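Local coordinates for PKS_KS domain-containing protein (Photorhabdus luminescens subsp. laumondii, PDB 6SMO) that probably acts as a ketosynthase of the thiolase-like superfamily, joining acyl units carbon to carbon, and here carries a covalently bound twelve-carbon polyketone chain, at residues I127-A130 / I131-A134; G190-A193 / G194-L198. One frame throughout, in Å; residues are numbered along the deposited sequence.

Contact 1. Residues I127-A130 / I131-A134; sequences IATA and IADA. With LKZ (3,5,7,9,11-pentakis(oxidanylidene)dodecanal), chain H.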
loop_
_atom_site.group_PDB
_atom_site.type_symbol
_atom_site.label_atom_id
_atom_site.label_comp_id
_atom_site.label_asym_id
_atom_site.label_seq_id
_atom_site.Cartn_x
_atom_site.Cartn_y
_atom_site.Cartn_z
ATOM N N ILE B 127 5.122 10.140 1.601
ATOM C CA ILE B 127 6.076 9.108 2.107
ATOM C C ILE B 127 5.319 7.785 2.253
ATOM O O ILE B 127 4.408 7.714 3.103
ATOM C CB ILE B 127 6.735 9.553 3.429
ATOM C CG1 ILE B 127 7.541 10.843 3.244
ATOM C CG2 ILE B 127 7.589 8.435 4.012
ATOM C CD1 ILE B 127 7.963 11.504 4.535
ATOM N N ALA B 128 5.695 6.784 1.453
ATOM C CA ALA B 128 5.044 5.455 1.372
ATOM C C ALA B 128 5.748 4.463 2.304
ATOM O O ALA B 128 6.882 4.746 2.741
ATOM C CB ALA B 128 5.064 4.968 -0.055
ATOM N N THR B 129 5.085 3.340 2.590
ATOM C CA THR B 129 5.602 2.227 3.432
ATOM C C THR B 129 4.773 0.968 3.164
ATOM O O THR B 129 3.582 1.110 2.828
ATOM C CB THR B 129 5.575 2.599 4.920
ATOM O OG1 THR B 129 6.393 1.662 5.623
ATOM C CG2 THR B 129 4.181 2.606 5.508
ATOM N N ALA B 130 5.378 -0.202 3.343
ATOM C CA ALA B 130 4.672 -1.487 3.174
ATOM C C ALA B 130 4.129 -1.964 4.530
ATOM O O ALA B 130 2.971 -2.390 4.556
ATOM C CB ALA B 130 5.607 -2.490 2.555
ATOM N N ILE B 131 4.913 -1.851 5.612
ATOM C CA ILE B 131 4.468 -2.342 6.956
ATOM C C ILE B 131 4.554 -1.246 8.021
ATOM O O ILE B 131 4.208 -1.537 9.158
ATOM C CB ILE B 131 5.271 -3.576 7.407
ATOM C CG1 ILE B 131 6.554 -3.173 8.131
ATOM C CG2 ILE B 131 5.555 -4.514 6.259
ATOM C CD1 ILE B 131 7.655 -4.182 8.014
ATOM N N ALA B 132 5.050 -0.062 7.675
ATOM C CA ALA B 132 5.206 1.082 8.607
ATOM C C ALA B 132 5.985 0.627 9.852
ATOM O O ALA B 132 7.025 -0.039 9.672
ATOM C CB ALA B 132 3.847 1.649 8.944
ATOM N N ASP B 133 5.507 0.958 11.059
ATOM C CA ASP B 133 6.182 0.643 12.348
ATOM C C ASP B 133 5.649 -0.692 12.887
ATOM O O ASP B 133 5.117 -0.709 14.014
ATOM C CB ASP B 133 6.003 1.788 13.350
ATOM C CG ASP B 133 6.887 1.680 14.583
ATOM O OD1 ASP B 133 8.051 1.254 14.436
ATOM O OD2 ASP B 133 6.403 2.019 15.679
ATOM N N ALA B 134 5.803 -1.771 12.110
ATOM C CA ALA B 134 5.395 -3.150 12.474
ATOM C C ALA B 134 6.235 -3.649 13.656
ATOM O O ALA B 134 5.685 -4.391 14.494
ATOM C CB ALA B 134 5.523 -4.068 11.282
HETATM C C4 LKZ H . 4.693 -9.093 6.414
HETATM C C5 LKZ H . 3.690 -8.250 5.667
HETATM C C6 LKZ H . 4.209 -6.978 4.989
HETATM C C7 LKZ H . 4.159 -7.172 3.489
HETATM C C8 LKZ H . 4.540 -6.015 2.558
HETATM C C10 LKZ H . 6.901 -7.404 -1.895
HETATM C C22 LKZ H . 4.575 -8.758 7.888
HETATM C C11 LKZ H . 8.027 -6.509 -1.441
HETATM O O19 LKZ H . 9.122 -6.942 -1.132
HETATM C C3 LKZ H . 5.714 -6.926 -1.080
HETATM O O23 LKZ H . 4.676 -6.605 -1.632
HETATM C C2 LKZ H . 5.926 -6.739 0.428
HETATM C C9 LKZ H . 4.579 -6.582 1.136
HETATM O O20 LKZ H . 3.551 -6.978 0.622
HETATM O O21 LKZ H . 3.868 -8.258 3.036
HETATM O O22 LKZ H . 2.515 -8.575 5.644
HETATM O O24 LKZ H . 3.896 -9.423 8.656
HETATM C C23 LKZ H . 5.357 -7.546 8.354
#

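Contact 2. Residues G190-A193 / G194-L198; sequences GCAA and GLDAL. With LKZ (3,5,7,9,11-pentakis(oxidanylidene)dodecanal), chain H.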
loop_
_atom_site.group_PDB
_atom_site.type_symbol
_atom_site.label_atom_id
_atom_site.label_comp_id
_atom_site.label_asym_id
_atom_site.label_seq_id
_atom_site.Cartn_x
_atom_site.Cartn_y
_atom_site.Cartn_z
ATOM N N GLY B 190 2.308 -2.232 -0.849
ATOM C CA GLY B 190 3.436 -3.176 -0.751
ATOM C C GLY B 190 4.770 -2.596 -1.188
ATOM O O GLY B 190 5.155 -1.543 -0.684
ATOM N N CYS B 191 5.440 -3.315 -2.092
ATOM C CA CYS B 191 6.757 -3.004 -2.637
ATOM C C CYS B 191 6.687 -2.152 -3.879
ATOM O O CYS B 191 7.707 -1.946 -4.514
ATOM C CB CYS B 191 7.426 -4.338 -2.920
ATOM S SG CYS B 191 7.640 -5.082 -1.292
ATOM N N ALA B 192 5.492 -1.691 -4.244
ATOM C CA ALA B 192 5.370 -0.742 -5.373
ATOM C C ALA B 192 5.021 0.662 -4.856
ATOM O O ALA B 192 5.043 1.593 -5.650
ATOM C CB ALA B 192 4.373 -1.249 -6.380
ATOM N N ALA B 193 4.774 0.781 -3.550
ATOM C CA ALA B 193 4.378 2.004 -2.810
ATOM C C ALA B 193 5.365 3.148 -3.077
ATOM O O ALA B 193 4.900 4.292 -3.236
ATOM C CB ALA B 193 4.285 1.687 -1.338
ATOM N N GLY B 194 6.667 2.847 -3.116
ATOM C CA GLY B 194 7.742 3.829 -3.363
ATOM C C GLY B 194 7.511 4.623 -4.639
ATOM O O GLY B 194 7.479 5.866 -4.553
ATOM N N LEU B 195 7.348 3.936 -5.776
ATOM C CA LEU B 195 7.119 4.563 -7.109
ATOM C C LEU B 195 5.717 5.179 -7.165
ATOM O O LEU B 195 5.553 6.189 -7.875
ATOM C CB LEU B 195 7.282 3.521 -8.222
ATOM C CG LEU B 195 8.694 2.988 -8.471
ATOM C CD1 LEU B 195 8.774 2.345 -9.845
ATOM C CD2 LEU B 195 9.749 4.079 -8.345
ATOM N N ASP B 196 4.745 4.582 -6.470
ATOM C CA ASP B 196 3.335 5.061 -6.433
ATOM C C ASP B 196 3.278 6.416 -5.715
ATOM O O ASP B 196 2.468 7.266 -6.137
ATOM C CB ASP B 196 2.413 4.020 -5.792
ATOM C CG ASP B 196 2.225 2.765 -6.629
ATOM O OD1 ASP B 196 2.765 2.719 -7.752
ATOM O OD2 ASP B 196 1.534 1.844 -6.154
ATOM N N ALA B 197 4.107 6.607 -4.683
ATOM C CA ALA B 197 4.269 7.883 -3.945
ATOM C C ALA B 197 4.879 8.940 -4.874
ATOM O O ALA B 197 4.403 10.092 -4.852
ATOM C CB ALA B 197 5.117 7.670 -2.716
ATOM N N LEU B 198 5.895 8.557 -5.655
ATOM C CA LEU B 198 6.529 9.416 -6.692
ATOM C C LEU B 198 5.509 9.707 -7.801
ATOM O O LEU B 198 5.504 10.844 -8.312
ATOM C CB LEU B 198 7.770 8.710 -7.252
ATOM C CG LEU B 198 8.946 8.573 -6.287
ATOM C CD1 LEU B 198 9.950 7.549 -6.794
ATOM C CD2 LEU B 198 9.627 9.914 -6.062
HETATM C C4 LKZ H . 4.693 -9.093 6.414
HETATM C C5 LKZ H . 3.690 -8.250 5.667
HETATM C C6 LKZ H . 4.209 -6.978 4.989
HETATM C C7 LKZ H . 4.159 -7.172 3.489
HETATM C C8 LKZ H . 4.540 -6.015 2.558
HETATM C C10 LKZ H . 6.901 -7.404 -1.895
HETATM C C22 LKZ H . 4.575 -8.758 7.888
HETATM C C11 LKZ H . 8.027 -6.509 -1.441
HETATM O O19 LKZ H . 9.122 -6.942 -1.132
HETATM C C3 LKZ H . 5.714 -6.926 -1.080
HETATM O O23 LKZ H . 4.676 -6.605 -1.632
HETATM C C2 LKZ H . 5.926 -6.739 0.428
HETATM C C9 LKZ H . 4.579 -6.582 1.136
HETATM O O20 LKZ H . 3.551 -6.978 0.622
HETATM O O21 LKZ H . 3.868 -8.258 3.036
HETATM O O22 LKZ H . 2.515 -8.575 5.644
HETATM O O24 LKZ H . 3.896 -9.423 8.656
HETATM C C23 LKZ H . 5.357 -7.546 8.354
#

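Contact 1. Residues I127-A130 / I131-A134
A polar bond closes the local turn: the backbone N of A132 donates to OG1 of T129 at 3.0 Å, with an N-H...O angle of 135°, so the bond is clearly bent. T129 points its side chain into the turn; with OG1 opposite the backbone N (chi1 -165°), the hydroxyl reaches A132 while CG2 lies beside it. The same OG1 is also hydrogen-bonded to the carbonyl of S218, and this gives the hydroxyl both an acceptor and a donor role. The amides of A130 and I131 are bonded to OE2 and OE1 of E219, so one carboxylate spans both residues at the bend.

Apolar contact runs on two sides. Next to the polar bond, T129 CG2 meets A132 CB at 3.6 Å, and Y96 and F167 pack against both residues. On the ligand side, A130 CB lies 4.2 Å from I131 CG2 and 3.7 Å from C8 of LKZ. CG2 of I131 is the branch nearest the ligand, next to C6, while CD1 comes within 4.1 Å of the terminal methyl C23. I131 also packs on W133 of the partner chain, a Ketoacyl_synth_N domain-containing protein.

The chemistry divides accordingly: hydroxyl and carboxylate secure the backbone of the turn after strand 123-128, while the methyl groups of A130 and I131 offer the polyketone an apolar pocket wall.

Contact 2. Residues G190-A193 / G194-L198
D196 turns back over A192 at the start of helix 193-206. Its CG stands opposite its own carbonyl carbon (chi1 -69°), which brings CG to 3.2 Å from A192 O, while D196 N donates to that same oxygen at 3.1 Å, in the carbonyl plane. One residue further on, A197 N donates to A193 O at 2.8 Å, tilted 23° from the carbonyl plane, the next i to i+4 helical bond.

The carboxylate of D196 looks beyond the turn: OD1 is hydrogen-bonded to the hydroxyls of Y289 and S433, OD2 to that of T189, and OD2 also forms a salt bridge with K153 of the partner chain. L195 extends instead between strands 420-427 and 431-438 and helix 372-388.

C191 sends its sulfur the other way. SG lies beside the backbone N and opposite the carbonyl carbon, and is joined covalently to C11 of LKZ, modelled at 1.5 Å, short for a C-S bond and of little weight at this resolution. C191 N makes a weak hydrogen bond to O23, 3.4 Å long, and C191 O accepts from ND2 of N375. Before it, G190 has a positive phi of 57°, which favours glycine.

SG and O19 share C11, the connectivity of a thioester, consistent with the acyl-enzyme of a ketosynthase, whose nucleophilic cysteine precedes a helix; here D196 ties that helix's first turn to both subunits.

Overall arrangement
Contacts 1 and 2 have centres 11 Å apart and share the polyketone. Its chain is attached through C11 to the 190-193 segment and runs past A130 and then I131, so contact 2 holds the attached end while contact 1 lines the middle and tail. The two also pack directly. A130 CB lies 3.4 Å from G190 O, one residue before the cysteine that carries the chain, and A128 CB sits 3.3 Å from A193 O and 3.8 Å from A197 CB, which seats the end of strand 123-128 against the start of helix 193-206. F428, hydrogen-bonded to LKZ through its backbone N, and H369 belong to the same pocket.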